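Local coordinates for uncharacterized protein (Streptococcus mutans, PDB 2QKP) that is of unknown function, although its C-terminal domain, the part described here, has a PAS fold and probably serves as a sensory or ligand-binding module, at residues A[108-113]-A[121-126]. Sequence-based numbering, arbitrary orientation.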
loop_
_atom_site.group_PDB
_atom_site.type_symbol
_atom_site.label_atom_id
_atom_site.label_comp_id
_atom_site.label_asym_id
_atom_site.label_seq_id
_atom_site.Cartn_x
_atom_site.Cartn_y
_atom_site.Cartn_z
ATOM N N VAL A 108 11.606 -6.735 -2.053
ATOM C CA VAL A 108 11.115 -6.111 -3.279
ATOM C C VAL A 108 10.073 -7.023 -3.877
ATOM O O VAL A 108 10.271 -8.234 -3.961
ATOM C CB VAL A 108 12.265 -5.920 -4.319
ATOM C CG1 VAL A 108 11.758 -5.234 -5.563
ATOM C CG2 VAL A 108 13.405 -5.116 -3.733
ATOM N N THR A 109 8.954 -6.446 -4.288
ATOM C CA THR A 109 7.977 -7.243 -5.029
ATOM C C THR A 109 7.609 -6.558 -6.328
ATOM O O THR A 109 7.338 -5.360 -6.348
ATOM C CB THR A 109 6.673 -7.407 -4.230
ATOM O OG1 THR A 109 6.953 -8.009 -2.971
ATOM C CG2 THR A 109 5.654 -8.241 -5.009
ATOM N N TYR A 110 7.601 -7.335 -7.413
ATOM C CA TYR A 110 7.013 -6.916 -8.681
ATOM C C TYR A 110 5.759 -7.720 -8.865
ATOM O O TYR A 110 5.813 -8.971 -8.847
ATOM C CB TYR A 110 7.940 -7.274 -9.840
ATOM C CG TYR A 110 9.216 -6.498 -9.875
ATOM C CD1 TYR A 110 9.293 -5.318 -10.619
ATOM C CD2 TYR A 110 10.346 -6.949 -9.209
ATOM C CE1 TYR A 110 10.481 -4.572 -10.687
ATOM C CE2 TYR A 110 11.567 -6.199 -9.265
ATOM C CZ TYR A 110 11.603 -5.015 -10.010
ATOM O OH TYR A 110 12.757 -4.236 -10.142
ATOM N N ALA A 111 4.625 -7.038 -9.043
ATOM C CA ALA A 111 3.348 -7.703 -9.124
ATOM C C ALA A 111 2.599 -7.367 -10.390
ATOM O O ALA A 111 2.631 -6.228 -10.824
ATOM C CB ALA A 111 2.495 -7.326 -7.886
ATOM N N ALA A 112 1.899 -8.348 -10.970
ATOM C CA ALA A 112 1.037 -8.089 -12.127
ATOM C C ALA A 112 -0.205 -7.398 -11.616
ATOM O O ALA A 112 -0.800 -7.847 -10.611
ATOM C CB ALA A 112 0.620 -9.422 -12.812
ATOM N N VAL A 113 -0.561 -6.285 -12.247
ATOM C CA VAL A 113 -1.834 -5.620 -11.901
ATOM C C VAL A 113 -2.863 -6.095 -12.932
ATOM O O VAL A 113 -2.686 -5.874 -14.136
ATOM C CB VAL A 113 -1.700 -4.080 -11.933
ATOM C CG1 VAL A 113 -3.012 -3.413 -11.569
ATOM C CG2 VAL A 113 -0.617 -3.627 -10.986
ATOM N N GLN A 121 -2.991 -4.902 -16.685
ATOM C CA GLN A 121 -3.038 -3.440 -16.589
ATOM C C GLN A 121 -1.689 -2.782 -16.285
ATOM O O GLN A 121 -1.569 -1.545 -16.313
ATOM C CB GLN A 121 -4.058 -3.043 -15.523
ATOM C CG GLN A 121 -5.436 -3.635 -15.734
ATOM C CD GLN A 121 -6.038 -3.258 -17.075
ATOM O OE1 GLN A 121 -5.808 -2.162 -17.590
ATOM N NE2 GLN A 121 -6.801 -4.179 -17.659
ATOM N N GLY A 122 -0.669 -3.585 -16.017
ATOM C CA GLY A 122 0.674 -3.044 -15.816
ATOM C C GLY A 122 1.397 -3.773 -14.709
ATOM O O GLY A 122 0.941 -4.824 -14.243
ATOM N N VAL A 123 2.540 -3.218 -14.308
ATOM C CA VAL A 123 3.322 -3.859 -13.241
ATOM C C VAL A 123 3.466 -2.903 -12.063
ATOM O O VAL A 123 3.840 -1.744 -12.250
ATOM C CB VAL A 123 4.686 -4.261 -13.750
ATOM C CG1 VAL A 123 5.575 -4.721 -12.602
ATOM C CG2 VAL A 123 4.535 -5.412 -14.778
ATOM N N LEU A 124 3.155 -3.413 -10.867
ATOM C CA LEU A 124 3.261 -2.654 -9.617
ATOM C C LEU A 124 4.520 -3.125 -8.892
ATOM O O LEU A 124 4.635 -4.319 -8.605
ATOM C CB LEU A 124 2.004 -2.921 -8.765
ATOM C CG LEU A 124 2.010 -2.486 -7.299
ATOM C CD1 LEU A 124 2.179 -0.974 -7.218
ATOM C CD2 LEU A 124 0.743 -2.929 -6.625
ATOM N N GLU A 125 5.450 -2.212 -8.592
ATOM C CA GLU A 125 6.627 -2.553 -7.788
ATOM C C GLU A 125 6.500 -1.890 -6.422
ATOM O O GLU A 125 6.168 -0.700 -6.339
ATOM C CB GLU A 125 7.916 -2.093 -8.484
ATOM C CG GLU A 125 9.193 -2.408 -7.676
ATOM C CD GLU A 125 10.485 -1.990 -8.372
ATOM O OE1 GLU A 125 10.427 -1.439 -9.497
ATOM O OE2 GLU A 125 11.554 -2.239 -7.783
ATOM N N TYR A 126 6.708 -2.659 -5.358
ATOM C CA TYR A 126 6.715 -2.075 -4.027
ATOM C C TYR A 126 7.866 -2.632 -3.201
ATOM O O TYR A 126 8.195 -3.857 -3.248
ATOM C CB TYR A 126 5.349 -2.219 -3.327
ATOM C CG TYR A 126 4.715 -3.602 -3.307
ATOM C CD1 TYR A 126 4.885 -4.443 -2.202
ATOM C CD2 TYR A 126 3.922 -4.054 -4.368
ATOM C CE1 TYR A 126 4.280 -5.684 -2.155
ATOM C CE2 TYR A 126 3.309 -5.298 -4.338
ATOM C CZ TYR A 126 3.497 -6.102 -3.211
ATOM O OH TYR A 126 2.925 -7.349 -3.159
HETATM O O HOH W 1 7.790 -5.761 -1.260
HETATM O O HOH W 2 4.227 -9.299 -1.521
HETATM O O HOH W 3 13.467 -1.896 -9.643
#
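Thr109 and Ala111 pair with Tyr126 and Leu124 through two-way backbone hydrogen bonds, as segments 108-113 and 121-126 run antiparallel at 156° in the hairpin of strands 104-114 and 120-129, the last two in chain order of the five-stranded antiparallel PAS sheet (order 2-1-5-4-3). At the turn end the register slips: Val113 N donates to Gly122 O while Val113 O accepts from Gln121 N, so Gln121 and Gly122 both face Val113 in a classic beta bulge. Gly122, which has no side chain, takes a positive phi here.

On the face carrying Thr109, Ala111, Val113 and Leu124, the Tyr126 ring leans over the neighbouring strand. Its CG sits between the backbone N and the carbonyl carbon (chi1 50°), and Thr109 CB packs over one ring face in a CH-pi contact, 3.7 Å from the centroid. Thr109 CG2 lies over the phenol end, 3.4 Å from Tyr126 OH. Farther along, Val113 CG2 meets Leu124 CB at 3.5 Å; Leu23, Ile24 and Pro29 of the second subunit pack on this side, placing it at the dimer interface.

The opposite face is covered by helix 72-86, on which Tyr110 and Val123 pack. Glu125, extended with CG anti to the backbone N, runs beside the Tyr110 ring; its CG lies over one face, 4.2 Å from the centroid, and its carboxylate is inclined 33° to the ring. Val123 CG1 approaches the ring edge near its plane. A water links the polar ends, 2.5 Å from Tyr110 OH and donating to Glu125 OE2 at 2.7 Å. Another water joins the paired strands at the far end, accepting from Thr109 OG1 and donating to Tyr126 O, the same carbonyl oxygen that receives Thr109 N at 2.9 Å.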